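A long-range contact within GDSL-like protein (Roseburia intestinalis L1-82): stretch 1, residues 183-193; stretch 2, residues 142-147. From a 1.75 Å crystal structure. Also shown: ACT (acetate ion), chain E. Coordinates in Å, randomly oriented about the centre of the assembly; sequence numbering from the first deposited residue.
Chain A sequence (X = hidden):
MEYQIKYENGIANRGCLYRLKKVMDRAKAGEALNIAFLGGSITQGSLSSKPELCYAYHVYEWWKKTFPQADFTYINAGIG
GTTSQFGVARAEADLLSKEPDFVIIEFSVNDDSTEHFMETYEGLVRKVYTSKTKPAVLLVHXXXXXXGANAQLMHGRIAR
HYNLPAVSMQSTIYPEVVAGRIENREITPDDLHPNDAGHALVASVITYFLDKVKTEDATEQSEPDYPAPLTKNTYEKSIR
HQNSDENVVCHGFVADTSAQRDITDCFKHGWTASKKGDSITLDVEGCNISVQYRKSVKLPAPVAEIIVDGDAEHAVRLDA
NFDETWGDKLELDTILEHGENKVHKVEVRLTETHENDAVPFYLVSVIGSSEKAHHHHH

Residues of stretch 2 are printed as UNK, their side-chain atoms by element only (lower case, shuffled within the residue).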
# COMPACT_ATOMS: atom_id res chain seq x y z
N GLU A 183 23.85 -15.25 -2.53
CA GLU A 183 24.41 -13.90 -2.83
C GLU A 183 23.25 -13.01 -3.30
O GLU A 183 22.37 -13.48 -4.00
CB GLU A 183 25.55 -13.87 -3.85
CG GLU A 183 26.51 -12.68 -3.63
CD GLU A 183 26.09 -11.28 -4.13
OE1 GLU A 183 25.48 -11.18 -5.20
OE2 GLU A 183 26.40 -10.27 -3.44
N ASN A 184 23.24 -11.76 -2.84
CA ASN A 184 22.11 -10.86 -3.03
C ASN A 184 21.63 -10.86 -4.49
O ASN A 184 20.44 -10.95 -4.74
CB ASN A 184 22.45 -9.42 -2.64
CG ASN A 184 22.76 -9.30 -1.16
OD1 ASN A 184 23.62 -10.01 -0.64
ND2 ASN A 184 22.08 -8.37 -0.50
N ARG A 185 22.57 -10.77 -5.43
CA ARG A 185 22.23 -10.56 -6.85
C ARG A 185 21.65 -11.83 -7.48
O ARG A 185 21.07 -11.75 -8.54
CB ARG A 185 23.44 -10.02 -7.61
CG ARG A 185 23.89 -8.65 -7.12
CD ARG A 185 22.90 -7.52 -7.38
NE ARG A 185 23.23 -6.36 -6.57
CZ ARG A 185 22.70 -6.11 -5.39
NH1 ARG A 185 21.62 -6.78 -5.02
NH2 ARG A 185 23.26 -5.25 -4.56
N GLU A 186 21.73 -12.96 -6.79
CA GLU A 186 21.00 -14.14 -7.21
C GLU A 186 19.50 -13.97 -7.07
O GLU A 186 18.75 -14.65 -7.79
CB GLU A 186 21.45 -15.38 -6.42
CG GLU A 186 22.92 -15.68 -6.63
CD GLU A 186 23.38 -16.96 -5.98
OE1 GLU A 186 23.41 -17.01 -4.73
OE2 GLU A 186 23.73 -17.90 -6.75
N ILE A 187 19.05 -13.12 -6.13
CA ILE A 187 17.60 -12.99 -5.89
C ILE A 187 17.08 -11.55 -5.99
O ILE A 187 15.86 -11.41 -5.97
CB ILE A 187 17.20 -13.56 -4.52
CG1 ILE A 187 17.89 -12.81 -3.38
CG2 ILE A 187 17.39 -15.06 -4.49
CD1 ILE A 187 17.31 -13.17 -2.00
N THR A 188 17.96 -10.54 -6.10
CA THR A 188 17.46 -9.18 -6.24
C THR A 188 18.55 -8.31 -6.86
O THR A 188 19.70 -8.34 -6.45
CB THR A 188 17.02 -8.61 -4.88
OG1 THR A 188 16.78 -7.23 -5.14
CG2 THR A 188 18.05 -8.76 -3.80
N PRO A 189 18.21 -7.51 -7.90
CA PRO A 189 19.18 -6.59 -8.48
C PRO A 189 19.47 -5.32 -7.68
O PRO A 189 20.49 -4.69 -7.96
CB PRO A 189 18.58 -6.20 -9.84
CG PRO A 189 17.10 -6.42 -9.66
CD PRO A 189 16.94 -7.53 -8.65
N ASP A 190 18.62 -4.97 -6.70
CA ASP A 190 18.73 -3.71 -6.01
C ASP A 190 18.53 -3.82 -4.50
O ASP A 190 18.41 -2.79 -3.88
CB ASP A 190 17.75 -2.67 -6.54
CG ASP A 190 16.29 -3.07 -6.44
OD1 ASP A 190 15.97 -4.03 -5.73
OD2 ASP A 190 15.50 -2.49 -7.18
N ASP A 191 18.45 -5.04 -3.97
CA ASP A 191 18.33 -5.34 -2.54
C ASP A 191 16.94 -5.04 -2.00
O ASP A 191 16.71 -5.18 -0.79
CB ASP A 191 19.39 -4.60 -1.74
CG ASP A 191 20.75 -5.17 -2.02
OD1 ASP A 191 20.84 -6.41 -2.29
OD2 ASP A 191 21.68 -4.38 -2.04
N LEU A 192 15.98 -4.75 -2.88
CA LEU A 192 14.60 -4.52 -2.44
C LEU A 192 13.64 -5.37 -3.27
O LEU A 192 12.84 -6.14 -2.73
CB LEU A 192 14.29 -3.03 -2.56
CG LEU A 192 12.82 -2.64 -2.32
CD1 LEU A 192 12.35 -3.10 -0.95
CD2 LEU A 192 12.61 -1.14 -2.47
N HIS A 193 13.70 -5.19 -4.61
CA HIS A 193 12.79 -5.87 -5.54
C HIS A 193 13.35 -7.24 -5.91
O HIS A 193 14.46 -7.33 -6.42
CB HIS A 193 12.56 -5.05 -6.83
CG HIS A 193 12.09 -3.67 -6.51
ND1 HIS A 193 12.95 -2.59 -6.46
CD2 HIS A 193 10.88 -3.24 -6.07
CE1 HIS A 193 12.27 -1.51 -6.07
NE2 HIS A 193 10.99 -1.90 -5.80
N UNK A 142 8.05 -8.44 3.72
CA UNK A 142 9.28 -8.50 2.93
C UNK A 142 10.40 -7.86 3.76
O UNK A 142 10.15 -7.46 4.93
c UNK A 142 9.05 -7.88 1.56
c UNK A 142 8.38 -8.87 0.62
n UNK A 142 7.19 -8.56 0.14
o UNK A 142 8.92 -9.95 0.39
N UNK A 143 11.62 -7.86 3.22
CA UNK A 143 12.77 -7.36 3.94
C UNK A 143 13.71 -6.68 2.94
O UNK A 143 13.80 -7.09 1.77
c UNK A 143 14.44 -8.09 5.74
c UNK A 143 14.07 -9.52 3.71
c UNK A 143 13.43 -8.54 4.70
N UNK A 144 14.48 -5.69 3.41
CA UNK A 144 15.58 -5.11 2.68
C UNK A 144 16.79 -6.05 2.79
O UNK A 144 17.16 -6.41 3.90
c UNK A 144 13.07 -1.26 3.05
c UNK A 144 15.92 -3.74 3.28
c UNK A 144 15.35 -1.93 1.65
c UNK A 144 13.88 -2.30 3.50
c UNK A 144 14.56 -0.88 1.22
c UNK A 144 15.03 -2.62 2.81
c UNK A 144 13.41 -0.57 1.92
N UNK A 145 17.43 -6.41 1.67
CA UNK A 145 18.54 -7.40 1.69
C UNK A 145 19.91 -6.73 1.91
O UNK A 145 20.93 -7.44 2.10
c UNK A 145 17.28 -9.20 0.46
o UNK A 145 13.83 -11.54 0.74
c UNK A 145 14.99 -9.64 -0.16
c UNK A 145 14.96 -10.76 0.65
c UNK A 145 16.13 -8.87 -0.24
c UNK A 145 17.22 -10.29 1.30
c UNK A 145 16.09 -11.10 1.37
c UNK A 145 18.48 -8.30 0.46
N UNK A 146 19.97 -5.40 1.83
CA UNK A 146 21.22 -4.69 2.06
C UNK A 146 21.55 -4.66 3.56
O UNK A 146 22.75 -4.68 3.91
o UNK A 146 18.88 -2.92 1.92
n UNK A 146 20.22 -1.30 2.64
c UNK A 146 20.00 -2.47 2.06
c UNK A 146 21.19 -3.25 1.56
N UNK A 147 20.53 -4.61 4.41
CA UNK A 147 20.75 -4.45 5.87
C UNK A 147 19.82 -5.27 6.77
O UNK A 147 19.94 -5.14 8.00
o UNK A 147 18.41 -3.09 5.59
n UNK A 147 19.20 -1.08 6.11
c UNK A 147 19.33 -2.37 5.96
c UNK A 147 20.69 -2.96 6.23
C ACT E . 8.42 -0.62 -3.64
O ACT E . 9.30 -0.11 -4.40
OXT ACT E . 7.23 -0.28 -3.67
CH3 ACT E . 8.77 -1.67 -2.63
O HOH W 1 12.17 -7.35 -0.31

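Position 142 carries four side-chain atoms: two carbons, the second bonded to one oxygen and one nitrogen. This is a short side chain ending in an amide. Its CA-to-CB bond points toward stretch 1, but the side chain makes no contact there. Its nitrogen is hydrogen-bonded elsewhere in the structure. The residue is Asn142.

Position 143 has three side-chain carbons, one of them bonded to the other two. The branch lies at the first carbon, and no oxygen is present. Its CA-to-CB bond points away from stretch 1. The residue is Val143. Its contribution comes from the backbone: water 1 donates to Val143 O at 2.7 Å and to Leu192 O at 2.8 Å, and so bridges the two carbonyls.

Position 144 shows one carbon followed by a ring of six carbons, with no oxygen on the ring. The CD1 methyl of Leu192 sits over one ring face, 4.1 Å from the centroid, in a CH-pi contact. A plain six-carbon ring identifies Phe144. Between these two residues the closest atoms are Leu192 CD1 and Phe144 CE1, at 3.8 Å.

Position 145 also has one carbon and a ring of six carbons, but here the ring bears an oxygen. Its CA-to-CB bond points toward stretch 1. The CD1 methyl of Ile187 lies over one ring face, 4.3 Å from the centroid. The residue is Tyr145. Thr188 CG2 approaches Tyr145 CD2 obliquely, at 4.0 Å.

Position 146 has two side-chain carbons, the second carrying one oxygen and one nitrogen. Its CB lies 3.8 Å from Asp191 OD2. The terminal amide identifies Asn146.

Position 147 has the same set of atoms: two carbons, then one oxygen and one nitrogen on the second. The side chain is out of reach of stretch 1. The residue is Asn147.

The contact centres on Tyr145, which has the largest covered area. Its backbone is held at both polar atoms. Tyr145 N donates to Asp191 O at 2.8 Å, with a nearly straight angle of 177°. Asn184 ND2 donates to Tyr145 O at 3.0 Å. Asn184 ND2 also donates to Asp191 OD1 at 2.9 Å, so one amide links stretch 2 to the Asp191 carboxylate. Arg185 braces that carboxylate through a salt bridge, with NH1 2.9 Å from Asp191 OD1. Around these polar links, Ile187 and Leu192 each place a methyl over an aromatic ring. The result is a small contact, 378 Å² in total, that combines backbone hydrogen bonding with apolar packing.

Stretch 2, residues 142-147: NVFYNN
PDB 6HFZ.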